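Local coordinates for protein Non-ribosomal peptide synthetase (Methanobrevibacter ruminantium, PDB 6VTJ) that probably acts as a carrier-protein and NAD(P)H-dependent reductase di-domain that releases a thioester-bound peptide by reduction in non-ribosomal peptide synthesis, at residues Q255-V261 with K296-E300; L262-N268 with T281-D287; E276-R280 with R384-C388. All blocks are in the same frame, centred on the assembly; numbering follows the deposited sequence.

Contact 1 of 3, residues Q255-V261 with K296-E300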
# COMPACT_ATOMS: atom_id res chain seq x y z
N GLN A 255 1.41 14.34 1.08
CA GLN A 255 0.85 13.13 0.51
C GLN A 255 1.61 11.93 1.06
O GLN A 255 2.85 11.91 1.01
CB GLN A 255 0.94 13.18 -1.03
CG GLN A 255 0.79 11.82 -1.75
CD GLN A 255 -0.63 11.28 -1.71
OE1 GLN A 255 -1.46 11.75 -0.92
NE2 GLN A 255 -0.92 10.31 -2.58
N ILE A 256 0.90 10.95 1.60
CA ILE A 256 1.53 9.68 1.94
C ILE A 256 1.52 8.82 0.69
O ILE A 256 0.46 8.60 0.09
CB ILE A 256 0.82 8.97 3.10
CG1 ILE A 256 0.63 9.93 4.28
CG2 ILE A 256 1.57 7.68 3.45
CD1 ILE A 256 1.94 10.64 4.76
N SER A 257 2.70 8.36 0.28
CA SER A 257 2.82 7.61 -0.97
C SER A 257 3.43 6.24 -0.69
O SER A 257 3.44 5.79 0.46
CB SER A 257 3.68 8.40 -1.97
OG SER A 257 3.54 7.88 -3.30
N THR A 258 3.91 5.56 -1.72
CA THR A 258 4.49 4.25 -1.56
C THR A 258 5.85 4.22 -2.23
O THR A 258 6.05 4.83 -3.28
CB THR A 258 3.57 3.12 -2.14
OG1 THR A 258 4.28 1.88 -2.12
CG2 THR A 258 3.17 3.42 -3.60
N ILE A 259 6.79 3.52 -1.60
CA ILE A 259 8.09 3.28 -2.22
C ILE A 259 7.95 2.48 -3.50
O ILE A 259 8.85 2.50 -4.35
CB ILE A 259 9.02 2.55 -1.22
CG1 ILE A 259 10.49 2.74 -1.60
CG2 ILE A 259 8.64 1.05 -1.11
CD1 ILE A 259 10.92 4.19 -1.63
N SER A 260 6.83 1.77 -3.68
CA SER A 260 6.65 0.93 -4.86
C SER A 260 6.51 1.72 -6.16
O SER A 260 6.46 1.08 -7.22
CB SER A 260 5.42 0.04 -4.70
OG SER A 260 5.59 -0.84 -3.60
N VAL A 261 6.44 3.06 -6.12
CA VAL A 261 6.41 3.78 -7.38
C VAL A 261 7.73 3.64 -8.11
O VAL A 261 7.76 3.69 -9.34
CB VAL A 261 6.02 5.27 -7.23
CG1 VAL A 261 4.62 5.42 -6.65
CG2 VAL A 261 7.06 6.03 -6.42
N LYS A 296 -0.92 5.64 -7.31
CA LYS A 296 -0.07 6.41 -6.41
C LYS A 296 0.91 7.28 -7.20
O LYS A 296 1.20 8.42 -6.82
CB LYS A 296 0.67 5.47 -5.46
CG LYS A 296 -0.22 4.69 -4.51
CD LYS A 296 -1.07 5.59 -3.63
CE LYS A 296 -0.24 6.33 -2.59
NZ LYS A 296 -1.13 6.94 -1.58
N PHE A 297 1.44 6.75 -8.31
CA PHE A 297 2.33 7.53 -9.15
C PHE A 297 1.63 8.77 -9.70
O PHE A 297 2.20 9.87 -9.71
CB PHE A 297 2.87 6.67 -10.29
CG PHE A 297 3.57 7.46 -11.37
CD1 PHE A 297 2.85 7.97 -12.46
CD2 PHE A 297 4.93 7.70 -11.29
CE1 PHE A 297 3.49 8.72 -13.45
CE2 PHE A 297 5.58 8.44 -12.28
CZ PHE A 297 4.85 8.95 -13.37
N LEU A 298 0.39 8.60 -10.18
CA LEU A 298 -0.36 9.74 -10.72
C LEU A 298 -0.63 10.76 -9.63
O LEU A 298 -0.59 11.98 -9.87
CB LEU A 298 -1.66 9.25 -11.36
CG LEU A 298 -1.52 8.39 -12.63
CD1 LEU A 298 -2.88 7.83 -13.10
CD2 LEU A 298 -0.85 9.18 -13.75
N ALA A 299 -0.89 10.29 -8.41
CA ALA A 299 -1.05 11.22 -7.30
C ALA A 299 0.23 12.00 -7.03
O ALA A 299 0.19 13.22 -6.83
CB ALA A 299 -1.51 10.45 -6.07
N GLU A 300 1.38 11.32 -7.02
CA GLU A 300 2.66 12.00 -6.81
C GLU A 300 2.87 13.08 -7.86
O GLU A 300 3.30 14.19 -7.54
CB GLU A 300 3.82 11.00 -6.84
CG GLU A 300 4.02 10.21 -5.53
CD GLU A 300 5.39 9.52 -5.43
OE1 GLU A 300 6.32 9.92 -6.15
OE2 GLU A 300 5.53 8.59 -4.60
O HOH W 1 -3.33 8.47 -2.96
O HOH W 2 1.29 8.99 -4.02
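This is the strand-helix interface at the presumed active site of the Rossmann-type reductase domain: Lys296, four residues after Tyr292, fits the Tyr-x-x-x-Lys signature of short-chain dehydrogenases, and strand 252-258 runs beside it. The axes of strand 255-258 and helix 296-300 approach to 8.5 Å, with N-to-C directions 139° apart. Lys296 points its CA-to-CB bond at the strand and lays its chain along it: Lys296 CE passes 3.7 Å from Ser257 CA, and NZ donates to Ile256 O at 2.8 Å. A water bridges Lys296 NZ (3.0 Å) and Gln255 NE2 (3.1 Å), while Gln255 OE1 is held by Asn216. A second water takes a hydrogen bond from Gln255 NE2 (2.9 Å) and gives one each to Ser257 OG (2.6 Å) and Lys296 O (2.9 Å). One turn further along the helix, Ser257 OG donates a very short 2.5 Å bond to Glu300 OE2; the other oxygen of Glu300 pairs with Arg317. Thr258, whose side chain lies about 8 Å from the bound 4'-phosphopantetheine, closes an ST turn by accepting Ser260 N at OG1 (3.0 Å), and its CG2 rests 3.7 Å from Lys296 CB. Val261 CG1 packs on Phe297 CB at 4.2 Å. In such enzymes this lysine usually binds the nicotinamide ribose; in this cofactor-free model NZ bonds to backbone and water, so its position with cofactor bound remains open.

Contact 2 of 3, residues L262-N268 with T281-D287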
# COMPACT_ATOMS: atom_id res chain seq x y z
N LEU A 262 8.84 3.45 -7.38
CA LEU A 262 10.10 3.01 -7.99
C LEU A 262 10.01 1.50 -8.19
O LEU A 262 10.55 0.69 -7.44
CB LEU A 262 11.28 3.40 -7.12
CG LEU A 262 11.22 4.85 -6.64
CD1 LEU A 262 12.43 5.17 -5.80
CD2 LEU A 262 11.09 5.84 -7.81
N SER A 263 9.28 1.11 -9.24
CA SER A 263 8.76 -0.24 -9.32
C SER A 263 9.71 -1.24 -9.97
O SER A 263 9.56 -2.43 -9.73
CB SER A 263 7.44 -0.25 -10.09
OG SER A 263 7.62 0.31 -11.38
N SER A 264 10.65 -0.79 -10.79
CA SER A 264 11.43 -1.70 -11.62
C SER A 264 12.53 -0.90 -12.29
O SER A 264 12.54 0.33 -12.24
CB SER A 264 10.57 -2.35 -12.69
OG SER A 264 10.27 -1.40 -13.71
N TYR A 265 13.45 -1.61 -12.95
CA TYR A 265 14.33 -0.95 -13.89
C TYR A 265 13.50 -0.32 -15.01
O TYR A 265 12.36 -0.71 -15.25
CB TYR A 265 15.34 -1.94 -14.50
CG TYR A 265 16.39 -2.42 -13.53
CD1 TYR A 265 17.35 -1.56 -13.03
CD2 TYR A 265 16.43 -3.75 -13.14
CE1 TYR A 265 18.32 -2.01 -12.15
CE2 TYR A 265 17.39 -4.21 -12.27
CZ TYR A 265 18.34 -3.33 -11.77
OH TYR A 265 19.30 -3.80 -10.90
N SER A 266 14.09 0.68 -15.66
CA SER A 266 13.43 1.33 -16.79
C SER A 266 13.08 0.31 -17.86
O SER A 266 13.87 -0.58 -18.18
CB SER A 266 14.35 2.41 -17.38
OG SER A 266 13.73 3.07 -18.48
N LEU A 267 11.86 0.43 -18.41
CA LEU A 267 11.48 -0.34 -19.58
C LEU A 267 12.11 0.21 -20.85
O LEU A 267 11.99 -0.41 -21.91
CB LEU A 267 9.95 -0.37 -19.74
CG LEU A 267 9.15 -0.92 -18.55
CD1 LEU A 267 7.64 -0.79 -18.76
CD2 LEU A 267 9.51 -2.37 -18.32
N ASN A 268 12.82 1.35 -20.77
CA ASN A 268 13.42 2.01 -21.91
C ASN A 268 14.78 2.57 -21.48
O ASN A 268 15.00 3.78 -21.44
CB ASN A 268 12.51 3.11 -22.46
CG ASN A 268 13.06 3.74 -23.73
OD1 ASN A 268 14.01 3.22 -24.33
ND2 ASN A 268 12.48 4.86 -24.14
N THR A 281 13.87 11.02 -7.65
CA THR A 281 13.38 10.28 -8.80
C THR A 281 11.86 10.24 -8.81
O THR A 281 11.24 9.88 -7.80
CB THR A 281 13.94 8.85 -8.80
OG1 THR A 281 15.37 8.87 -8.63
CG2 THR A 281 13.60 8.15 -10.10
N LEU A 282 11.25 10.57 -9.95
CA LEU A 282 9.84 10.27 -10.13
C LEU A 282 9.67 9.31 -11.30
O LEU A 282 9.47 8.12 -11.10
CB LEU A 282 9.01 11.54 -10.35
CG LEU A 282 7.52 11.38 -10.67
CD1 LEU A 282 6.78 10.64 -9.61
CD2 LEU A 282 6.90 12.74 -10.82
N TYR A 283 9.76 9.82 -12.53
CA TYR A 283 9.44 9.04 -13.72
C TYR A 283 10.69 8.70 -14.52
O TYR A 283 11.46 9.59 -14.88
CB TYR A 283 8.48 9.81 -14.61
CG TYR A 283 8.02 9.01 -15.80
CD1 TYR A 283 7.35 7.82 -15.61
CD2 TYR A 283 8.29 9.42 -17.10
CE1 TYR A 283 6.91 7.06 -16.68
CE2 TYR A 283 7.85 8.66 -18.20
CZ TYR A 283 7.16 7.48 -17.97
OH TYR A 283 6.72 6.69 -19.01
N TYR A 284 10.85 7.42 -14.84
CA TYR A 284 11.91 6.97 -15.74
C TYR A 284 11.43 5.79 -16.60
O TYR A 284 12.22 4.89 -16.92
CB TYR A 284 13.18 6.61 -14.95
CG TYR A 284 12.95 5.57 -13.87
CD1 TYR A 284 12.34 5.91 -12.66
CD2 TYR A 284 13.31 4.24 -14.06
CE1 TYR A 284 12.11 4.96 -11.67
CE2 TYR A 284 13.10 3.29 -13.09
CZ TYR A 284 12.50 3.65 -11.90
OH TYR A 284 12.27 2.69 -10.94
N GLU A 285 10.15 5.77 -16.96
CA GLU A 285 9.53 4.67 -17.71
C GLU A 285 9.71 3.32 -17.02
O GLU A 285 10.03 2.30 -17.65
CB GLU A 285 10.05 4.63 -19.15
CG GLU A 285 9.19 5.48 -20.06
CD GLU A 285 9.70 5.60 -21.48
OE1 GLU A 285 9.78 4.56 -22.16
OE2 GLU A 285 10.02 6.74 -21.89
N GLN A 286 9.48 3.31 -15.71
CA GLN A 286 9.39 2.08 -14.95
C GLN A 286 8.05 1.40 -15.21
O GLN A 286 7.13 1.99 -15.79
CB GLN A 286 9.56 2.36 -13.45
CG GLN A 286 8.45 3.22 -12.81
CD GLN A 286 8.76 4.74 -12.81
OE1 GLN A 286 9.19 5.29 -13.82
NE2 GLN A 286 8.54 5.40 -11.67
N ASP A 287 7.94 0.15 -14.79
CA ASP A 287 6.72 -0.63 -14.96
C ASP A 287 5.62 -0.07 -14.06
O ASP A 287 5.70 -0.16 -12.83
CB ASP A 287 7.01 -2.10 -14.65
CG ASP A 287 5.78 -2.99 -14.69
OD1 ASP A 287 4.77 -2.64 -15.34
OD2 ASP A 287 5.83 -4.06 -14.05
O HOH W 3 6.88 -4.26 -10.82
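Three serine hydroxyls provide half of the hydrogen bonds between 262-268 and 281-287, two irregular parts of the long loop that leads from strand 252-258 to helix 291-308 of the Rossmann-type domain. Ser263 OG donates to Asp287 O at a very short 2.5 Å, and the next hydroxyl, Ser264 OG, accepts Asp287 N at 3.0 Å while donating a hydrogen bond to Tyr265 O at 2.7 Å. Tyr284 OH reaches across to Ser264 O (2.7 Å). Ser266 OG does double duty: it donates to Tyr284 O at 2.8 Å and accepts Asn268 N at 3.0 Å, the latter closing an ST turn. A single backbone-to-backbone bond, Leu267 N to Glu285 O at 2.7 Å, sits beside it. Asn268 ND2 adds a weak bond to Glu285 OE1 (3.4 Å). Gln286 braces the second segment from within, its OE1 taking Tyr284 N at 2.9 Å and its NE2 giving to Leu282 O at 2.9 Å and also to Val261 O. Outward of these bonds, the Tyr284 ring is met along its edge by the main chain of 264-266 and by Leu262, whose CD2 is 4.1 Å from Tyr284 CE1; Tyr277 meets the same ring. Tyr265 turns away, edge-to-face with Phe449. At the exposed side, Leu267 lies over the other segment, its CD1 3.9 Å from Asp287 CA.

Contact 3 of 3, residues E276-R280 with R384-C388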
# COMPACT_ATOMS: atom_id res chain seq x y z
N GLU A 276 19.25 6.63 -11.28
CA GLU A 276 19.26 6.38 -9.85
C GLU A 276 17.82 6.27 -9.36
O GLU A 276 16.89 6.74 -10.01
CB GLU A 276 19.98 7.50 -9.09
CG GLU A 276 21.48 7.42 -9.16
CD GLU A 276 22.14 8.78 -9.21
OE1 GLU A 276 21.95 9.50 -10.22
OE2 GLU A 276 22.84 9.14 -8.24
N TYR A 277 17.66 5.64 -8.20
CA TYR A 277 16.33 5.35 -7.67
C TYR A 277 16.33 5.85 -6.23
O TYR A 277 16.50 5.08 -5.27
CB TYR A 277 16.02 3.87 -7.79
CG TYR A 277 16.58 3.28 -9.06
CD1 TYR A 277 15.90 3.42 -10.27
CD2 TYR A 277 17.80 2.60 -9.06
CE1 TYR A 277 16.41 2.89 -11.45
CE2 TYR A 277 18.31 2.06 -10.22
CZ TYR A 277 17.62 2.20 -11.41
OH TYR A 277 18.13 1.66 -12.58
N ASP A 278 16.12 7.16 -6.08
CA ASP A 278 16.24 7.81 -4.79
C ASP A 278 15.14 8.86 -4.67
O ASP A 278 14.21 8.92 -5.49
CB ASP A 278 17.64 8.41 -4.62
CG ASP A 278 17.95 9.49 -5.65
OD1 ASP A 278 17.04 10.01 -6.32
OD2 ASP A 278 19.14 9.84 -5.77
N GLU A 279 15.27 9.70 -3.64
CA GLU A 279 14.31 10.76 -3.29
C GLU A 279 14.26 11.89 -4.31
O GLU A 279 13.46 12.83 -4.16
CB GLU A 279 14.65 11.31 -1.90
CG GLU A 279 14.47 10.30 -0.75
CD GLU A 279 15.76 9.54 -0.34
OE1 GLU A 279 16.68 9.37 -1.17
OE2 GLU A 279 15.84 9.07 0.82
N ARG A 280 15.10 11.84 -5.36
CA ARG A 280 15.04 12.80 -6.45
C ARG A 280 14.51 12.18 -7.74
O ARG A 280 14.66 12.76 -8.82
CB ARG A 280 16.43 13.42 -6.66
CG ARG A 280 16.82 14.35 -5.50
CD ARG A 280 18.22 14.96 -5.68
NE ARG A 280 19.25 13.93 -5.60
CZ ARG A 280 19.79 13.51 -4.46
NH1 ARG A 280 19.41 14.06 -3.30
NH2 ARG A 280 20.71 12.56 -4.47
N ARG A 384 11.25 17.90 -0.48
CA ARG A 384 9.91 17.54 -0.96
C ARG A 384 9.58 16.06 -0.92
O ARG A 384 8.39 15.72 -0.82
CB ARG A 384 9.72 18.07 -2.38
CG ARG A 384 9.40 19.57 -2.41
CD ARG A 384 9.16 20.10 -3.85
NE ARG A 384 9.03 21.55 -3.83
CZ ARG A 384 10.01 22.42 -4.07
NH1 ARG A 384 11.24 22.01 -4.38
NH2 ARG A 384 9.77 23.73 -4.00
N VAL A 385 10.55 15.16 -0.99
CA VAL A 385 10.26 13.74 -1.18
C VAL A 385 11.10 12.93 -0.23
O VAL A 385 12.31 13.15 -0.10
CB VAL A 385 10.51 13.29 -2.64
CG1 VAL A 385 10.35 11.78 -2.75
CG2 VAL A 385 9.56 13.99 -3.61
N PHE A 386 10.48 11.98 0.46
CA PHE A 386 11.20 11.19 1.44
C PHE A 386 10.88 9.72 1.29
O PHE A 386 9.81 9.35 0.78
CB PHE A 386 10.87 11.65 2.85
CG PHE A 386 11.12 13.11 3.07
CD1 PHE A 386 12.37 13.57 3.44
CD2 PHE A 386 10.09 14.02 2.90
CE1 PHE A 386 12.59 14.91 3.64
CE2 PHE A 386 10.31 15.38 3.09
CZ PHE A 386 11.56 15.82 3.46
N HIS A 387 11.83 8.88 1.71
CA HIS A 387 11.72 7.43 1.74
C HIS A 387 11.67 7.00 3.21
O HIS A 387 12.69 6.69 3.83
CB HIS A 387 12.87 6.79 0.99
CG HIS A 387 12.79 7.02 -0.49
ND1 HIS A 387 13.76 6.59 -1.37
CD2 HIS A 387 11.84 7.62 -1.24
CE1 HIS A 387 13.42 6.92 -2.60
NE2 HIS A 387 12.25 7.55 -2.55
N CYS A 388 10.46 7.00 3.77
CA CYS A 388 10.27 6.88 5.20
C CYS A 388 9.96 5.42 5.52
O CYS A 388 8.80 5.02 5.62
CB CYS A 388 9.17 7.82 5.66
SG CYS A 388 8.90 7.88 7.44
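Glu276 makes no contact with 384-388, but its carbonyl oxygen is hydrogen-bonded to Thr281 OG1, a bond that spans the segment from its first residue to the one just past its end. Tyr277 follows with its ring led away toward Tyr265; its carbonyl O only grazes the edge of the imidazole, 4.5 Å from His387 CE1. At Asp278 the chain turns: OD1 accepts Arg280 N at 2.8 Å, an Asx turn, and this bend brings the backbone itself against the histidine, with Asp278 C 3.3 Å from His387 CE1. Glu279 makes the main contact. Its CG sits squarely over one face of the His387 ring, 3.7 Å from the centroid and 8° off the normal, a CH-pi contact made by the aliphatic part of an acidic side chain, whose OE2 is bonded to Thr458. The carbonyl of the same residue comes down on the strand, Glu279 O to Val385 CB 3.4 Å, and Asn113 ND2 joins that oxygen to Val385 O. The CA-to-CB bond of Arg280 points away from the strand; Arg280 NH2 lies 3.4 Å from Asp278 OD2, a contact of charges alone, and NH1 bonds to Gln457 and Asn113. No hydrogen bond links the two segments directly. His387 is fixed by Glu454 O at ND1 and Arg317 at NE2. The run from 277 to 279 thus heads 118° away from the direction of 385 to 387 and abuts strand 385-388, which pairs parallel with 313-322 in the Rossmann-type sheet of this reductase fold.

How the contacts relate
All three contacts are built around the connection from strand 252-258 to helix 291-308. Contact 1 packs the strand and the turn after it against the helix, contact 2 is nested inside that loop, and contact 3 takes the loop's middle to strand 385-388, more than a hundred residues on, so its segments alternate with those of both others. The centres lie 11 to 14 Å apart, and the contacts touch one another: Ile259 packs on His387, Gln286 NE2 probably bonds to Val261 O, and Tyr277 meets Tyr265 and Tyr284. Contacts 1 and 3 reach the same sheet, flanking strand 313-322. The long loop is therefore anchored at the presumed active site, on itself and on the sheet.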